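Local coordinates for ribonuclease (PDB 1IYB), which probably cleaves RNA as a plant member of the ribonuclease T2 family, and holds guanosine-5'-monophosphate in its pocket, at residues A[11-16]-A[119-124]; A[19-24]-A[81-86]; A[43-48]-A[112-117]; A[74-79]-A[92-97]. One frame throughout, in Å; residues are numbered along the deposited sequence.

The four contacts surround one guanosine-5'-monophosphate, and each has residues lining its pocket. Contacts 1 and 3 lie closest together, their centres about 8 Å apart: both set helix 111-124 against neighbouring strands, 10-16 and 41-48, of the same antiparallel sheet. Contact 4, about 11 Å from contact 3 between centres, backs helix 91-102 with helix 73-79. Contact 2, by the base of the nucleotide, lies on the opposite side of the chain's centre from contact 3, about 21 Å away between centres. Along the chain, contact 4 is nested inside the loop closed by contact 3, and contact 3 inside that of contact 1, while contact 2 crosses 3 and 4. Base and phosphate are thus gripped by segments distant in sequence.

Contact 1: A[11-16]-A[119-124]. With 5GP (guanosine-5'-monophosphate), chain C.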
# COMPACT_ATOMS: atom_id res chain seq x y z
N PHE A 11 -12.36 7.65 -9.78
CA PHE A 11 -11.27 8.40 -9.15
C PHE A 11 -11.76 9.22 -7.97
O PHE A 11 -12.90 9.70 -7.96
CB PHE A 11 -10.63 9.46 -10.06
CG PHE A 11 -10.03 8.94 -11.33
CD1 PHE A 11 -10.81 8.82 -12.49
CD2 PHE A 11 -8.66 8.70 -11.42
CE1 PHE A 11 -10.22 8.48 -13.71
CE2 PHE A 11 -8.07 8.36 -12.63
CZ PHE A 11 -8.85 8.25 -13.78
N TYR A 12 -10.89 9.40 -6.99
CA TYR A 12 -11.16 10.30 -5.87
C TYR A 12 -10.25 11.48 -6.20
O TYR A 12 -9.05 11.29 -6.40
CB TYR A 12 -10.67 9.73 -4.53
CG TYR A 12 -11.63 8.82 -3.79
CD1 TYR A 12 -11.17 7.63 -3.23
CD2 TYR A 12 -12.98 9.15 -3.63
CE1 TYR A 12 -12.02 6.79 -2.53
CE2 TYR A 12 -13.84 8.31 -2.92
CZ TYR A 12 -13.35 7.13 -2.37
OH TYR A 12 -14.17 6.27 -1.68
N PHE A 13 -10.81 12.68 -6.31
CA PHE A 13 -9.97 13.86 -6.54
C PHE A 13 -9.86 14.42 -5.12
O PHE A 13 -10.85 14.89 -4.55
CB PHE A 13 -10.63 14.87 -7.48
CG PHE A 13 -9.87 16.16 -7.60
CD1 PHE A 13 -8.53 16.17 -7.98
CD2 PHE A 13 -10.49 17.37 -7.31
CE1 PHE A 13 -7.82 17.37 -8.07
CE2 PHE A 13 -9.78 18.57 -7.39
CZ PHE A 13 -8.44 18.57 -7.77
N VAL A 14 -8.66 14.36 -4.56
CA VAL A 14 -8.42 14.77 -3.18
C VAL A 14 -7.65 16.07 -3.00
O VAL A 14 -6.59 16.26 -3.58
CB VAL A 14 -7.65 13.65 -2.44
CG1 VAL A 14 -7.56 13.95 -0.96
CG2 VAL A 14 -8.35 12.31 -2.68
N GLN A 15 -8.21 16.96 -2.17
CA GLN A 15 -7.58 18.24 -1.86
C GLN A 15 -7.35 18.34 -0.36
O GLN A 15 -8.16 17.86 0.44
CB GLN A 15 -8.46 19.40 -2.32
CG GLN A 15 -8.62 19.49 -3.82
CD GLN A 15 -9.33 20.77 -4.24
OE1 GLN A 15 -8.80 21.87 -4.05
NE2 GLN A 15 -10.52 20.63 -4.80
N GLN A 16 -6.23 18.95 0.03
CA GLN A 16 -5.87 19.09 1.44
C GLN A 16 -5.88 20.55 1.88
O GLN A 16 -5.58 21.45 1.09
CB GLN A 16 -4.47 18.50 1.69
CG GLN A 16 -3.36 19.18 0.87
CD GLN A 16 -1.96 18.71 1.26
OE1 GLN A 16 -1.79 17.79 2.07
NE2 GLN A 16 -0.94 19.35 0.69
N LEU A 119 -5.26 19.54 -12.46
CA LEU A 119 -5.25 20.99 -12.44
C LEU A 119 -6.59 21.57 -12.87
O LEU A 119 -7.06 22.55 -12.30
CB LEU A 119 -4.14 21.52 -13.36
CG LEU A 119 -2.72 21.34 -12.84
CD1 LEU A 119 -1.73 21.73 -13.93
CD2 LEU A 119 -2.51 22.19 -11.60
N ASP A 120 -7.21 20.95 -13.88
CA ASP A 120 -8.50 21.42 -14.37
C ASP A 120 -9.58 21.20 -13.31
O ASP A 120 -10.45 22.06 -13.12
CB ASP A 120 -8.85 20.73 -15.69
CG ASP A 120 -8.02 21.25 -16.86
OD1 ASP A 120 -8.12 20.68 -17.97
OD2 ASP A 120 -7.28 22.25 -16.69
N LEU A 121 -9.53 20.06 -12.63
CA LEU A 121 -10.50 19.77 -11.57
C LEU A 121 -10.33 20.77 -10.43
O LEU A 121 -11.31 21.21 -9.82
CB LEU A 121 -10.30 18.34 -11.05
CG LEU A 121 -10.84 17.22 -11.95
CD1 LEU A 121 -10.24 15.88 -11.53
CD2 LEU A 121 -12.36 17.19 -11.86
N LYS A 122 -9.09 21.13 -10.15
CA LYS A 122 -8.78 22.08 -9.08
C LYS A 122 -9.42 23.43 -9.36
O LYS A 122 -10.02 24.05 -8.48
CB LYS A 122 -7.25 22.22 -8.96
CG LYS A 122 -6.75 23.21 -7.91
CD LYS A 122 -7.16 22.81 -6.51
CE LYS A 122 -6.30 23.52 -5.46
NZ LYS A 122 -6.35 25.00 -5.58
N ASN A 123 -9.30 23.90 -10.60
CA ASN A 123 -9.89 25.17 -10.99
C ASN A 123 -11.41 25.09 -11.01
O ASN A 123 -12.10 26.06 -10.73
CB ASN A 123 -9.36 25.58 -12.37
CG ASN A 123 -9.94 26.90 -12.85
OD1 ASN A 123 -9.71 27.95 -12.26
ND2 ASN A 123 -10.71 26.84 -13.94
N GLN A 124 -11.92 23.91 -11.35
CA GLN A 124 -13.36 23.65 -11.42
C GLN A 124 -14.00 23.60 -10.03
O GLN A 124 -15.15 24.01 -9.85
CB GLN A 124 -13.60 22.31 -12.12
CG GLN A 124 -15.06 21.90 -12.28
CD GLN A 124 -15.22 20.42 -12.61
OE1 GLN A 124 -14.39 19.83 -13.31
NE2 GLN A 124 -16.29 19.81 -12.11
P 5GP C . -1.02 9.10 -0.86
O1P 5GP C . -1.30 7.67 -0.98
O2P 5GP C . -1.18 9.83 -2.18
O3P 5GP C . -1.93 9.75 0.24
O5' 5GP C . 0.50 9.42 -0.34
C5' 5GP C . 0.92 10.79 0.01
C4' 5GP C . 2.39 10.90 0.48
O4' 5GP C . 2.96 12.10 -0.21
C3' 5GP C . 2.70 11.18 1.95
O3' 5GP C . 2.75 10.02 2.76
C2' 5GP C . 4.05 11.90 1.93
O2' 5GP C . 5.16 10.98 1.95
C1' 5GP C . 3.99 12.71 0.64
N9 5GP C . 3.83 14.19 0.71
C8 5GP C . 4.69 15.19 0.32
N7 5GP C . 4.22 16.42 0.41
C5 5GP C . 2.93 16.20 0.92
C6 5GP C . 1.92 17.17 1.24
O6 5GP C . 1.97 18.39 1.13
N1 5GP C . 0.73 16.54 1.74
C2 5GP C . 0.58 15.16 1.89
N2 5GP C . -0.62 14.79 2.38
N3 5GP C . 1.53 14.25 1.59
C4 5GP C . 2.68 14.85 1.11
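Leu121 makes the first real touch of helix segment 119-124 on strand 11-16, laying its CB over the face of the Phe13 ring. Leu121 CB stands 3.7 Å from the centroid of the Phe13 ring and just 10° off its normal, a CH-pi contact nearly square over the centre. Farther out, Leu121 CD1 runs back toward the strand and comes within 4.0 Å of Phe13 CG, as the two side chains slide past one another in opposite directions. The ring reaches the helix because Phe13 holds CG opposite its own backbone N (chi1 173°). Cutting this side chain back to an alanine would probably leave Leu121 CB without the flat surface it rests on and open a gap between helix and sheet. Strand 10-16 is an inner strand of the four-stranded antiparallel sheet, flanked by 41-48 and 172-182, and the helix segment crosses it at 63°. On the side of the strand turned from the helix, Gln16 reads the guanine: its OE1 accepts from N1 of the nucleotide at 2.8 Å and also from N2, while Gln16 NE2 donates to O6 at 3.1 Å in an almost straight bond. One residue on from Leu121, Lys122 brings its backbone N obliquely to 3.6 Å from Phe13 CZ. The Lys122 chain, bent at chi2 and chi4, then passes across the end of Gln15, where Lys122 CD lies 3.1 Å from Gln15 OE1. Lys122 NZ makes a weak hydrogen bond to Phe40 O, and Gln15 NE2 donates to Ile125 O, just past the segment.

Contact 2: A[19-24]-A[81-86]; sequences GSYCDT and PTLACP. With 5GP (guanosine-5'-monophosphate), chain C.
Tyr21 and Leu83 meet at the guanine-binding site, where helix 18-21 comes up against the loop that follows helix 73-79. The base of guanosine-5'-monophosphate lies over one face of the Tyr21 ring, with Tyr21 CE1 3.5 Å from N1 of the nucleotide. The loop takes the Hoogsteen edge of the purine: Leu83 N donates to O6 at 2.8 Å, and Thr82 OG1 donates to N7, also at 2.8 Å. Behind this first shell, the Tyr21 ring is steadied along its edge, where Leu83 O lies near the ring plane, 3.4 Å from Tyr21 CE2. Leu83 CB adds an apolar touch, 3.5 Å from Tyr21 CD2. Replacing Tyr21 by an alanine would strip one face of the guanine of its ring and would probably let the base shift on its hydrogen bonds. A trans chi1 of 177° brings Thr82 OG1 to the base, and the same oxygen accepts a weak bond from Ala84 N. Farther out, disulfides Cys22-Cys28 and Cys85-Cys29 tie both segments to one neighbouring loop, and Cys22 SG rests 4.2 Å from Leu83 CD1.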
# COMPACT_ATOMS: atom_id res chain seq x y z
N GLY A 19 -3.80 24.47 6.48
CA GLY A 19 -3.90 24.80 7.89
C GLY A 19 -4.03 23.58 8.79
O GLY A 19 -3.66 23.63 9.97
N SER A 20 -4.54 22.48 8.25
CA SER A 20 -4.71 21.25 9.02
C SER A 20 -3.54 20.29 8.87
O SER A 20 -3.36 19.38 9.67
CB SER A 20 -6.01 20.55 8.61
OG SER A 20 -7.13 21.31 9.05
N TYR A 21 -2.74 20.48 7.83
CA TYR A 21 -1.58 19.62 7.63
C TYR A 21 -0.44 20.17 8.48
O TYR A 21 0.43 19.42 8.93
CB TYR A 21 -1.15 19.63 6.16
CG TYR A 21 -0.02 18.66 5.86
CD1 TYR A 21 -0.30 17.34 5.50
CD2 TYR A 21 1.31 19.05 5.95
CE1 TYR A 21 0.73 16.43 5.24
CE2 TYR A 21 2.35 18.15 5.68
CZ TYR A 21 2.05 16.85 5.33
OH TYR A 21 3.06 15.96 5.04
N CYS A 22 -0.48 21.48 8.73
CA CYS A 22 0.58 22.16 9.47
C CYS A 22 0.40 22.47 10.95
O CYS A 22 1.29 23.07 11.55
CB CYS A 22 0.92 23.46 8.75
SG CYS A 22 1.88 23.26 7.22
N ASP A 23 -0.72 22.07 11.55
CA ASP A 23 -0.92 22.38 12.96
C ASP A 23 -1.01 21.14 13.86
O ASP A 23 -1.63 21.19 14.92
CB ASP A 23 -2.18 23.23 13.13
CG ASP A 23 -3.45 22.47 12.79
OD1 ASP A 23 -3.33 21.38 12.20
OD2 ASP A 23 -4.55 22.97 13.09
N THR A 24 -0.38 20.05 13.44
CA THR A 24 -0.39 18.83 14.23
C THR A 24 0.91 18.74 15.03
O THR A 24 1.71 19.68 15.03
CB THR A 24 -0.49 17.57 13.34
OG1 THR A 24 0.74 17.37 12.65
CG2 THR A 24 -1.62 17.73 12.33
N PRO A 81 1.19 22.41 -4.00
CA PRO A 81 2.39 22.53 -3.17
C PRO A 81 2.65 21.36 -2.23
O PRO A 81 1.73 20.65 -1.83
CB PRO A 81 2.14 23.82 -2.39
CG PRO A 81 0.65 23.79 -2.20
CD PRO A 81 0.15 23.36 -3.57
N THR A 82 3.92 21.18 -1.89
CA THR A 82 4.32 20.14 -0.95
C THR A 82 4.55 20.83 0.39
O THR A 82 5.10 21.93 0.44
CB THR A 82 5.61 19.41 -1.38
OG1 THR A 82 5.97 18.46 -0.37
CG2 THR A 82 6.76 20.40 -1.55
N LEU A 83 4.10 20.19 1.46
CA LEU A 83 4.26 20.74 2.80
C LEU A 83 5.11 19.83 3.68
O LEU A 83 5.13 19.98 4.90
CB LEU A 83 2.89 20.97 3.44
CG LEU A 83 2.03 22.05 2.76
CD1 LEU A 83 0.63 22.04 3.35
CD2 LEU A 83 2.69 23.41 2.95
N ALA A 84 5.81 18.89 3.06
CA ALA A 84 6.67 17.97 3.80
C ALA A 84 8.03 18.60 4.09
O ALA A 84 8.45 19.55 3.42
CB ALA A 84 6.84 16.68 3.00
N CYS A 85 8.73 18.07 5.09
CA CYS A 85 10.05 18.58 5.45
C CYS A 85 11.17 17.68 4.94
O CYS A 85 11.02 16.46 4.89
CB CYS A 85 10.18 18.69 6.97
SG CYS A 85 9.20 20.01 7.75
N PRO A 86 12.31 18.27 4.54
CA PRO A 86 12.59 19.71 4.55
C PRO A 86 11.93 20.40 3.36
O PRO A 86 11.44 19.74 2.45
CB PRO A 86 14.11 19.75 4.49
CG PRO A 86 14.42 18.60 3.60
CD PRO A 86 13.50 17.51 4.12
P 5GP C . -1.02 9.10 -0.86
O1P 5GP C . -1.30 7.67 -0.98
O2P 5GP C . -1.18 9.83 -2.18
O3P 5GP C . -1.93 9.75 0.24
O5' 5GP C . 0.50 9.42 -0.34
C5' 5GP C . 0.92 10.79 0.01
C4' 5GP C . 2.39 10.90 0.48
O4' 5GP C . 2.96 12.10 -0.21
C3' 5GP C . 2.70 11.18 1.95
O3' 5GP C . 2.75 10.02 2.76
C2' 5GP C . 4.05 11.90 1.93
O2' 5GP C . 5.16 10.98 1.95
C1' 5GP C . 3.99 12.71 0.64
N9 5GP C . 3.83 14.19 0.71
C8 5GP C . 4.69 15.19 0.32
N7 5GP C . 4.22 16.42 0.41
C5 5GP C . 2.93 16.20 0.92
C6 5GP C . 1.92 17.17 1.24
O6 5GP C . 1.97 18.39 1.13
N1 5GP C . 0.73 16.54 1.74
C2 5GP C . 0.58 15.16 1.89
N2 5GP C . -0.62 14.79 2.38
N3 5GP C . 1.53 14.25 1.59
C4 5GP C . 2.68 14.85 1.11

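Contact 3: A[43-48]-A[112-117]; sequences HGLWPN and HGYFKK. With 5GP (guanosine-5'-monophosphate), chain C.
Tyr114 reaches from helix 111-124 to the backbone of strand 41-48 and donates its hydroxyl to Leu45 O, with Tyr114 OH 2.7 Å from that oxygen. The donor approaches at a C=O...O angle of 124° and is tilted 24° out of the carbonyl plane, while Leu45 O itself sits at the edge of the phenol ring. This is the tight half of the contact. With chi1 at 177° the phenol swings away from its own amide nitrogen and runs alongside the Leu45 side chain, and Tyr114 CE1 packs 3.7 Å from Leu45 CB. The other half is looser and nearer solvent: Lys117 offers Leu45 little more than CG, which lies 4.0 Å from Leu45 CD2, before its chain bends off and NZ hydrogen-bonds to Gly185 O. Across the strand from the helix, Trp46 CZ2 stands over the centre of the His43 ring, and His43 NE2 comes within 3.1 Å of phosphate oxygen O3P of the nucleotide. His43 and Gly44 both face Val14 in a classic beta bulge. Strand 41-48 is an outermost strand of the sheet, with 10-16 beside it; helix 91-102 touches Tyr114 through His101.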
# COMPACT_ATOMS: atom_id res chain seq x y z
N HIS A 43 -3.93 17.10 -3.52
CA HIS A 43 -3.16 16.04 -2.90
C HIS A 43 -2.92 15.09 -4.07
O HIS A 43 -1.78 14.77 -4.40
CB HIS A 43 -3.92 15.33 -1.77
CG HIS A 43 -3.11 14.28 -1.08
ND1 HIS A 43 -3.45 13.78 0.16
CD2 HIS A 43 -1.98 13.64 -1.45
CE1 HIS A 43 -2.56 12.86 0.52
NE2 HIS A 43 -1.66 12.76 -0.45
N GLY A 44 -4.01 14.66 -4.72
CA GLY A 44 -3.87 13.78 -5.87
C GLY A 44 -5.18 13.32 -6.49
O GLY A 44 -6.26 13.62 -5.98
N LEU A 45 -5.06 12.61 -7.61
CA LEU A 45 -6.19 12.04 -8.35
C LEU A 45 -5.97 10.54 -8.17
O LEU A 45 -5.04 9.96 -8.75
CB LEU A 45 -6.13 12.44 -9.83
CG LEU A 45 -7.31 12.05 -10.73
CD1 LEU A 45 -8.61 12.61 -10.17
CD2 LEU A 45 -7.06 12.59 -12.13
N TRP A 46 -6.82 9.91 -7.37
CA TRP A 46 -6.66 8.51 -7.02
C TRP A 46 -7.60 7.45 -7.57
O TRP A 46 -8.79 7.45 -7.24
CB TRP A 46 -6.70 8.36 -5.50
CG TRP A 46 -5.79 9.25 -4.71
CD1 TRP A 46 -4.70 9.95 -5.16
CD2 TRP A 46 -5.85 9.49 -3.29
NE1 TRP A 46 -4.09 10.60 -4.12
CE2 TRP A 46 -4.77 10.34 -2.97
CE3 TRP A 46 -6.71 9.07 -2.27
CZ2 TRP A 46 -4.53 10.77 -1.66
CZ3 TRP A 46 -6.48 9.50 -0.98
CH2 TRP A 46 -5.39 10.35 -0.68
N PRO A 47 -7.08 6.53 -8.40
CA PRO A 47 -7.97 5.49 -8.92
C PRO A 47 -8.45 4.66 -7.71
O PRO A 47 -7.66 4.36 -6.81
CB PRO A 47 -7.05 4.69 -9.84
CG PRO A 47 -6.14 5.76 -10.38
CD PRO A 47 -5.81 6.58 -9.15
N ASN A 48 -9.73 4.29 -7.70
CA ASN A 48 -10.30 3.52 -6.59
C ASN A 48 -11.31 2.52 -7.14
O ASN A 48 -11.77 2.66 -8.28
CB ASN A 48 -11.02 4.47 -5.61
CG ASN A 48 -10.97 3.98 -4.17
OD1 ASN A 48 -10.01 4.24 -3.45
ND2 ASN A 48 -12.02 3.28 -3.74
N HIS A 112 1.12 13.86 -18.85
CA HIS A 112 0.61 15.20 -19.10
C HIS A 112 -0.89 15.27 -18.86
O HIS A 112 -1.39 16.21 -18.25
CB HIS A 112 0.91 15.64 -20.53
CG HIS A 112 0.51 17.06 -20.82
ND1 HIS A 112 1.34 18.13 -20.59
CD2 HIS A 112 -0.67 17.57 -21.25
CE1 HIS A 112 0.69 19.25 -20.87
NE2 HIS A 112 -0.53 18.94 -21.27
N GLY A 113 -1.62 14.27 -19.36
CA GLY A 113 -3.06 14.24 -19.19
C GLY A 113 -3.51 14.10 -17.74
O GLY A 113 -4.52 14.67 -17.34
N TYR A 114 -2.75 13.33 -16.97
CA TYR A 114 -3.05 13.11 -15.56
C TYR A 114 -2.93 14.41 -14.76
O TYR A 114 -3.86 14.81 -14.07
CB TYR A 114 -2.08 12.06 -14.98
CG TYR A 114 -2.25 11.80 -13.50
CD1 TYR A 114 -3.28 10.99 -13.02
CD2 TYR A 114 -1.39 12.39 -12.57
CE1 TYR A 114 -3.44 10.76 -11.65
CE2 TYR A 114 -1.54 12.17 -11.20
CZ TYR A 114 -2.57 11.36 -10.75
OH TYR A 114 -2.72 11.15 -9.39
N PHE A 115 -1.77 15.05 -14.86
CA PHE A 115 -1.56 16.30 -14.13
C PHE A 115 -2.48 17.40 -14.64
O PHE A 115 -2.97 18.21 -13.85
CB PHE A 115 -0.09 16.71 -14.20
CG PHE A 115 0.80 15.87 -13.33
CD1 PHE A 115 1.45 14.75 -13.85
CD2 PHE A 115 0.92 16.15 -11.98
CE1 PHE A 115 2.22 13.93 -13.01
CE2 PHE A 115 1.67 15.34 -11.14
CZ PHE A 115 2.32 14.22 -11.66
N LYS A 116 -2.73 17.44 -15.94
CA LYS A 116 -3.62 18.46 -16.49
C LYS A 116 -5.04 18.27 -15.95
O LYS A 116 -5.71 19.24 -15.59
CB LYS A 116 -3.64 18.40 -18.03
CG LYS A 116 -4.74 19.24 -18.67
CD LYS A 116 -4.73 19.10 -20.19
CE LYS A 116 -6.06 19.53 -20.80
NZ LYS A 116 -6.46 20.90 -20.39
N LYS A 117 -5.51 17.03 -15.90
CA LYS A 117 -6.86 16.77 -15.39
C LYS A 117 -6.96 17.23 -13.94
O LYS A 117 -7.96 17.84 -13.54
CB LYS A 117 -7.21 15.29 -15.50
CG LYS A 117 -8.61 14.95 -15.01
CD LYS A 117 -9.68 15.59 -15.87
CE LYS A 117 -11.07 15.30 -15.32
NZ LYS A 117 -12.15 15.78 -16.24
P 5GP C . -1.02 9.10 -0.86
O1P 5GP C . -1.30 7.67 -0.98
O2P 5GP C . -1.18 9.83 -2.18
O3P 5GP C . -1.93 9.75 0.24
O5' 5GP C . 0.50 9.42 -0.34
C5' 5GP C . 0.92 10.79 0.01
C4' 5GP C . 2.39 10.90 0.48
O4' 5GP C . 2.96 12.10 -0.21
C3' 5GP C . 2.70 11.18 1.95
O3' 5GP C . 2.75 10.02 2.76
C2' 5GP C . 4.05 11.90 1.93
O2' 5GP C . 5.16 10.98 1.95
C1' 5GP C . 3.99 12.71 0.64
N9 5GP C . 3.83 14.19 0.71
C8 5GP C . 4.69 15.19 0.32
N7 5GP C . 4.22 16.42 0.41
C5 5GP C . 2.93 16.20 0.92
C6 5GP C . 1.92 17.17 1.24
O6 5GP C . 1.97 18.39 1.13
N1 5GP C . 0.73 16.54 1.74
C2 5GP C . 0.58 15.16 1.89
N2 5GP C . -0.62 14.79 2.38
N3 5GP C . 1.53 14.25 1.59
C4 5GP C . 2.68 14.85 1.11

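Contact 4: A[74-79]-A[92-97]; sequences SRMQQN and AFWSHE. With 5GP (guanosine-5'-monophosphate), chain C.
Helix 91-102 lines the nucleotide pocket with Phe93, His96 and Glu97, probably part of the active site as in other T2 ribonucleases, and helix 73-79 backs it where Met76 meets Trp94. The join is a Met-aromatic contact. Met76 CE lies over one face of the indole, 3.8 Å from the centroid of the Trp94 five-membered ring and 25° off its normal, a CH-pi approach. The nearest indole atom to Met76 CE is Trp94 CD2, at 3.5 Å. The methyl gets there because the Met76 chain, extended through chi2, bends at its last torsion (chi3 64°). The sulfur stays higher, Met76 SD being 5.2 Å from the centroid of the Trp94 six-membered ring. At the edge of the indole, Gln77 supplies its aliphatic part, with Gln77 CG 3.9 Å from Trp94 CH2, on the side where the helix faces solvent. The hydrogen bond from Trp94 NE1 to Trp80 O probably helps fix the turn of the indole. Trp80 also sets its ring edge-to-face with both Trp94 and Phe93, and Phe115 of helix 111-124 touches Met76 and Trp94. The indole is packed between helices 73-79 and 111-124, with Trp80 at its side, while Phe93, His96 and Glu97 turn to the nucleotide. Phe93 stacks on the base from the side away from Tyr21, C5 standing above the ring centre. Glu97 OE2 accepts a hydrogen bond from Trp46 NE1, and Glu97 OE1 comes to 2.5 Å from phosphate oxygen O2P. His96 NE2 donates to the ester oxygen O5' at 2.8 Å, with an N-H...O angle of 148°.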
# COMPACT_ATOMS: atom_id res chain seq x y z
N SER A 74 4.35 25.67 -13.66
CA SER A 74 3.99 26.90 -12.96
C SER A 74 2.63 26.76 -12.26
O SER A 74 2.45 27.26 -11.15
CB SER A 74 3.97 28.10 -13.92
OG SER A 74 3.01 27.96 -14.95
N ARG A 75 1.69 26.08 -12.91
CA ARG A 75 0.36 25.89 -12.33
C ARG A 75 0.42 24.90 -11.17
O ARG A 75 -0.30 25.04 -10.18
CB ARG A 75 -0.61 25.40 -13.41
CG ARG A 75 -0.91 26.44 -14.48
CD ARG A 75 -1.66 25.84 -15.66
NE ARG A 75 -2.95 25.29 -15.26
CZ ARG A 75 -3.75 24.60 -16.06
NH1 ARG A 75 -3.40 24.36 -17.32
NH2 ARG A 75 -4.91 24.14 -15.61
N MET A 76 1.30 23.90 -11.28
CA MET A 76 1.46 22.90 -10.24
C MET A 76 2.14 23.51 -9.01
O MET A 76 1.85 23.13 -7.87
CB MET A 76 2.28 21.72 -10.78
CG MET A 76 1.50 20.86 -11.76
SD MET A 76 2.52 19.76 -12.77
CE MET A 76 3.23 18.68 -11.53
N GLN A 77 3.03 24.46 -9.24
CA GLN A 77 3.72 25.11 -8.13
C GLN A 77 2.71 25.90 -7.29
O GLN A 77 2.82 25.95 -6.07
CB GLN A 77 4.82 26.03 -8.68
CG GLN A 77 6.04 25.25 -9.13
CD GLN A 77 6.99 26.06 -10.00
OE1 GLN A 77 8.15 25.68 -10.17
NE2 GLN A 77 6.50 27.16 -10.56
N GLN A 78 1.72 26.49 -7.95
CA GLN A 78 0.71 27.26 -7.24
C GLN A 78 -0.41 26.43 -6.64
O GLN A 78 -0.88 26.71 -5.54
CB GLN A 78 0.10 28.31 -8.18
CG GLN A 78 1.09 29.34 -8.68
CD GLN A 78 1.85 29.99 -7.54
OE1 GLN A 78 1.24 30.53 -6.61
NE2 GLN A 78 3.17 29.95 -7.60
N ASN A 79 -0.83 25.38 -7.36
CA ASN A 79 -1.95 24.56 -6.92
C ASN A 79 -1.68 23.20 -6.30
O ASN A 79 -2.61 22.58 -5.76
CB ASN A 79 -2.91 24.37 -8.09
CG ASN A 79 -3.53 25.67 -8.55
OD1 ASN A 79 -3.02 26.34 -9.45
ND2 ASN A 79 -4.63 26.04 -7.92
N ALA A 92 9.17 15.77 -5.64
CA ALA A 92 9.09 14.48 -4.96
C ALA A 92 7.63 14.12 -4.70
O ALA A 92 7.24 12.95 -4.79
CB ALA A 92 9.86 14.52 -3.64
N PHE A 93 6.82 15.13 -4.39
CA PHE A 93 5.41 14.92 -4.11
C PHE A 93 4.69 14.54 -5.41
O PHE A 93 3.94 13.56 -5.45
CB PHE A 93 4.83 16.22 -3.52
CG PHE A 93 3.41 16.11 -3.02
CD1 PHE A 93 2.85 14.89 -2.66
CD2 PHE A 93 2.63 17.26 -2.87
CE1 PHE A 93 1.55 14.81 -2.15
CE2 PHE A 93 1.34 17.20 -2.37
CZ PHE A 93 0.79 15.97 -2.01
N TRP A 94 4.94 15.29 -6.48
CA TRP A 94 4.31 15.01 -7.77
C TRP A 94 4.72 13.64 -8.30
O TRP A 94 3.89 12.89 -8.83
CB TRP A 94 4.66 16.11 -8.78
CG TRP A 94 4.33 17.48 -8.27
CD1 TRP A 94 3.29 17.81 -7.45
CD2 TRP A 94 5.04 18.70 -8.53
NE1 TRP A 94 3.31 19.16 -7.17
CE2 TRP A 94 4.38 19.72 -7.82
CE3 TRP A 94 6.17 19.02 -9.29
CZ2 TRP A 94 4.81 21.05 -7.84
CZ3 TRP A 94 6.60 20.34 -9.31
CH2 TRP A 94 5.92 21.34 -8.59
N SER A 95 6.00 13.31 -8.14
CA SER A 95 6.50 12.02 -8.61
C SER A 95 5.79 10.89 -7.86
O SER A 95 5.37 9.91 -8.45
CB SER A 95 8.01 11.91 -8.37
OG SER A 95 8.48 10.62 -8.74
N HIS A 96 5.66 11.06 -6.54
CA HIS A 96 5.00 10.06 -5.71
C HIS A 96 3.55 9.84 -6.15
O HIS A 96 3.09 8.70 -6.24
CB HIS A 96 5.02 10.51 -4.24
CG HIS A 96 4.18 9.67 -3.34
ND1 HIS A 96 4.53 8.39 -2.97
CD2 HIS A 96 2.97 9.91 -2.77
CE1 HIS A 96 3.58 7.88 -2.20
NE2 HIS A 96 2.62 8.78 -2.07
N GLU A 97 2.83 10.92 -6.41
CA GLU A 97 1.45 10.80 -6.83
C GLU A 97 1.32 10.10 -8.18
O GLU A 97 0.40 9.30 -8.39
CB GLU A 97 0.77 12.17 -6.85
CG GLU A 97 0.60 12.76 -5.44
CD GLU A 97 -0.28 11.89 -4.54
OE1 GLU A 97 0.11 11.66 -3.38
OE2 GLU A 97 -1.35 11.45 -5.00
P 5GP C . -1.02 9.10 -0.86
O1P 5GP C . -1.30 7.67 -0.98
O2P 5GP C . -1.18 9.83 -2.18
O3P 5GP C . -1.93 9.75 0.24
O5' 5GP C . 0.50 9.42 -0.34
C5' 5GP C . 0.92 10.79 0.01
C4' 5GP C . 2.39 10.90 0.48
O4' 5GP C . 2.96 12.10 -0.21
C3' 5GP C . 2.70 11.18 1.95
O3' 5GP C . 2.75 10.02 2.76
C2' 5GP C . 4.05 11.90 1.93
O2' 5GP C . 5.16 10.98 1.95
C1' 5GP C . 3.99 12.71 0.64
N9 5GP C . 3.83 14.19 0.71
C8 5GP C . 4.69 15.19 0.32
N7 5GP C . 4.22 16.42 0.41
C5 5GP C . 2.93 16.20 0.92
C6 5GP C . 1.92 17.17 1.24
O6 5GP C . 1.97 18.39 1.13
N1 5GP C . 0.73 16.54 1.74
C2 5GP C . 0.58 15.16 1.89
N2 5GP C . -0.62 14.79 2.38
N3 5GP C . 1.53 14.25 1.59
C4 5GP C . 2.68 14.85 1.11